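CalS11 (Micromonospora echinospora, PDB 3TOS) probably acts as an S-adenosylmethionine-dependent O-methyltransferase in calicheamicin biosynthesis. Local coordinates at residues A89-Y94 against P99-V104. Numbering follows the deposited sequence.
Sequences ALRGVY and PLRRIV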
ATOM      1  N   ALA B  89      11.169 -32.000  -1.635  1.00  8.83           N
ATOM      2  CA  ALA B  89      10.563 -31.768  -0.336  1.00  9.10           C
ATOM      3  C   ALA B  89       9.664 -30.528  -0.395  1.00  9.27           C
ATOM      4  O   ALA B  89       8.564 -30.521   0.159  1.00 10.67           O
ATOM      5  CB  ALA B  89      11.653 -31.610   0.761  1.00  9.73           C
ATOM      6  N   LEU B  90      10.144 -29.466  -1.036  1.00  8.97           N
ATOM      7  CA  LEU B  90       9.351 -28.251  -1.127  1.00  8.73           C
ATOM      8  C   LEU B  90       8.065 -28.444  -1.939  1.00  9.76           C
ATOM      9  O   LEU B  90       7.059 -27.812  -1.648  1.00  9.35           O
ATOM     10  CB  LEU B  90      10.201 -27.111  -1.754  1.00  9.44           C
ATOM     11  CG  LEU B  90      11.404 -26.600  -0.942  1.00 10.45           C
ATOM     12  CD1 LEU B  90      12.236 -25.622  -1.794  1.00 11.91           C
ATOM     13  CD2 LEU B  90      10.942 -25.951   0.364  1.00 10.65           C
ATOM     14  N   ARG B  91       8.122 -29.281  -2.958  1.00  9.47           N
ATOM     15  CA  ARG B  91       6.914 -29.573  -3.733  1.00  8.76           C
ATOM     16  C   ARG B  91       5.872 -30.252  -2.842  1.00 10.07           C
ATOM     17  O   ARG B  91       4.653 -30.023  -2.994  1.00 10.61           O
ATOM     18  CB  ARG B  91       7.277 -30.418  -4.973  1.00  9.50           C
ATOM     19  CG  ARG B  91       6.103 -30.809  -5.842  1.00  9.37           C
ATOM     20  CD  ARG B  91       6.521 -31.657  -7.031  1.00  8.52           C
ATOM     21  NE  ARG B  91       7.124 -32.930  -6.580  1.00 10.20           N
ATOM     22  CZ  ARG B  91       7.733 -33.800  -7.400  1.00 11.06           C
ATOM     23  NH1 ARG B  91       7.790 -33.554  -8.725  1.00 11.76           N
ATOM     24  NH2 ARG B  91       8.283 -34.925  -6.888  1.00 11.93           N
ATOM     25  N   GLY B  92       6.338 -31.044  -1.866  1.00 10.29           N
ATOM     26  CA  GLY B  92       5.390 -31.630  -0.887  1.00 10.61           C
ATOM     27  C   GLY B  92       4.828 -30.520   0.005  1.00  9.73           C
ATOM     28  O   GLY B  92       3.606 -30.480   0.300  1.00 10.44           O
ATOM     29  N   VAL B  93       5.702 -29.640   0.505  1.00  7.91           N
ATOM     30  CA  VAL B  93       5.205 -28.551   1.322  1.00  8.08           C
ATOM     31  C   VAL B  93       4.152 -27.673   0.634  1.00  8.48           C
ATOM     32  O   VAL B  93       3.088 -27.375   1.235  1.00 10.15           O
ATOM     33  CB  VAL B  93       6.369 -27.618   1.766  1.00  9.17           C
ATOM     34  CG1 VAL B  93       5.867 -26.483   2.561  1.00 10.04           C
ATOM     35  CG2 VAL B  93       7.423 -28.466   2.580  1.00  9.81           C
ATOM     36  N   TYR B  94       4.417 -27.282  -0.615  1.00  8.55           N
ATOM     37  CA  TYR B  94       3.570 -26.225  -1.227  1.00  8.52           C
ATOM     38  C   TYR B  94       2.512 -26.747  -2.196  1.00  7.05           C
ATOM     39  O   TYR B  94       1.516 -26.083  -2.451  1.00  8.28           O
ATOM     40  CB  TYR B  94       4.454 -25.261  -2.024  1.00  8.81           C
ATOM     41  CG  TYR B  94       5.409 -24.471  -1.172  1.00  9.66           C
ATOM     42  CD1 TYR B  94       4.939 -23.694  -0.102  1.00 10.52           C
ATOM     43  CD2 TYR B  94       6.777 -24.524  -1.414  1.00  9.45           C
ATOM     44  CE1 TYR B  94       5.822 -22.932   0.687  1.00 10.01           C
ATOM     45  CE2 TYR B  94       7.688 -23.792  -0.597  1.00 11.36           C
ATOM     46  CZ  TYR B  94       7.181 -23.009   0.448  1.00 10.23           C
ATOM     47  OH  TYR B  94       7.991 -22.283   1.248  1.00 11.44           O
ATOM     48  N   PRO B  99       0.183 -32.647  -9.666  1.00  9.84           N
ATOM     49  CA  PRO B  99       0.919 -33.770 -10.226  1.00  9.89           C
ATOM     50  C   PRO B  99       1.630 -33.358 -11.519  1.00  9.92           C
ATOM     51  O   PRO B  99       2.401 -34.128 -12.067  1.00 11.37           O
ATOM     52  CB  PRO B  99      -0.178 -34.825 -10.430  1.00 10.60           C
ATOM     53  CG  PRO B  99      -1.417 -33.973 -10.827  1.00 11.14           C
ATOM     54  CD  PRO B  99      -1.286 -32.761  -9.878  1.00 11.19           C
ATOM     55  N   LEU B 100       1.399 -32.137 -11.983  1.00  9.09           N
ATOM     56  CA  LEU B 100       2.085 -31.673 -13.211  1.00  8.68           C
ATOM     57  C   LEU B 100       3.414 -30.974 -12.958  1.00  9.56           C
ATOM     58  O   LEU B 100       4.143 -30.700 -13.923  1.00 11.08           O
ATOM     59  CB  LEU B 100       1.183 -30.750 -14.039  1.00 10.14           C
ATOM     60  CG  LEU B 100      -0.094 -31.475 -14.473  1.00 11.96           C
ATOM     61  CD1 LEU B 100      -0.895 -30.524 -15.418  1.00 11.33           C
ATOM     62  CD2 LEU B 100       0.131 -32.836 -15.191  1.00 13.78           C
ATOM     63  N   ARG B 101       3.704 -30.687 -11.696  1.00 10.07           N
ATOM     64  CA  ARG B 101       4.937 -30.001 -11.364  1.00  8.70           C
ATOM     65  C   ARG B 101       6.076 -31.011 -11.395  1.00  9.33           C
ATOM     66  O   ARG B 101       6.523 -31.488 -10.353  1.00 11.19           O
ATOM     67  CB  ARG B 101       4.897 -29.305 -10.000  1.00  8.40           C
ATOM     68  CG  ARG B 101       6.168 -28.456  -9.719  1.00  9.14           C
ATOM     69  CD  ARG B 101       6.148 -27.142 -10.430  1.00  8.32           C
ATOM     70  NE  ARG B 101       5.148 -26.249  -9.852  1.00  7.34           N
ATOM     71  CZ  ARG B 101       4.738 -25.101 -10.387  1.00  6.38           C
ATOM     72  NH1 ARG B 101       5.209 -24.655 -11.571  1.00  9.57           N
ATOM     73  NH2 ARG B 101       3.835 -24.387  -9.710  1.00  8.14           N
ATOM     74  N   ARG B 102       6.509 -31.392 -12.586  1.00  9.78           N
ATOM     75  CA  ARG B 102       7.625 -32.302 -12.771  1.00  9.99           C
ATOM     76  C   ARG B 102       8.933 -31.619 -12.372  1.00  9.36           C
ATOM     77  O   ARG B 102       9.137 -30.425 -12.631  1.00  9.98           O
ATOM     78  CB  ARG B 102       7.702 -32.717 -14.253  1.00 11.48           C
ATOM     79  CG  ARG B 102       8.747 -33.842 -14.542  1.00 11.65           C
ATOM     80  CD  ARG B 102       8.594 -34.359 -15.998  1.00 11.30           C
ATOM     81  NE  ARG B 102       7.450 -35.261 -16.146  1.00 12.29           N
ATOM     82  CZ  ARG B 102       7.010 -35.685 -17.324  1.00 12.62           C
ATOM     83  NH1 ARG B 102       7.578 -35.213 -18.443  1.00 13.47           N
ATOM     84  NH2 ARG B 102       5.972 -36.557 -17.395  1.00 14.27           N
ATOM     85  N   ILE B 103       9.852 -32.420 -11.806  1.00  9.64           N
ATOM     86  CA  ILE B 103      11.230 -31.978 -11.525  1.00  9.47           C
ATOM     87  C   ILE B 103      12.141 -32.749 -12.436  1.00  9.52           C
ATOM     88  O   ILE B 103      12.122 -33.972 -12.430  1.00 11.13           O
ATOM     89  CB  ILE B 103      11.641 -32.282 -10.051  1.00  9.34           C
ATOM     90  CG1 ILE B 103      10.805 -31.407  -9.111  1.00 10.36           C
ATOM     91  CG2 ILE B 103      13.158 -32.001  -9.865  1.00 12.63           C
ATOM     92  CD1 ILE B 103      10.832 -31.886  -7.645  1.00 10.03           C
ATOM     93  N   VAL B 104      12.917 -32.055 -13.264  1.00  9.89           N
ATOM     94  CA  VAL B 104      13.728 -32.721 -14.307  1.00  8.26           C
ATOM     95  C   VAL B 104      15.162 -32.287 -14.081  1.00  7.25           C
ATOM     96  O   VAL B 104      15.465 -31.081 -14.100  1.00  9.74           O
ATOM     97  CB  VAL B 104      13.289 -32.360 -15.762  1.00  9.24           C
ATOM     98  CG1 VAL B 104      13.952 -33.263 -16.721  1.00 11.07           C
ATOM     99  CG2 VAL B 104      11.742 -32.459 -15.862  1.00 10.72           C
TER
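R91 lays its guanidinium under the tip of I103, whose CD1 sits over the centre of one face, 3.6 Å above the plane. The edge of the same flat group does the polar work: NH1 donates to the backbone O of R101 at 2.9 Å, with an N-H...O angle of 161° and the oxygen in the guanidinium plane. With CG anti to the backbone N (chi1 179°) the arm runs straight out from helix 82-94, and a bend at chi3 (62°) brings the guanidinium up against the chain entering strand 103-107. CD of R91 passes CB of R101 at 4.1 Å, but the R101 side chain folds away to a salt bridge with E95, so the two arginines use separate anions. R91 NH2 forms a salt bridge with E148, and NH1 also hydrogen-bonds to the carbonyl O of R159. The contact thus ties helix to second strand in a Rossmann-like beta-alpha-beta unit, and the I103 side chain lies about 11 Å from a bound S-adenosylhomocysteine. A leucine in place of R91 would probably leave the R101 carbonyl without this donor and remove the charge that R91 offers E148. Aliphatic cover on a face, with acceptors at the edge and a carboxylate nearby, is consistent with a buried arginine that keeps its charge.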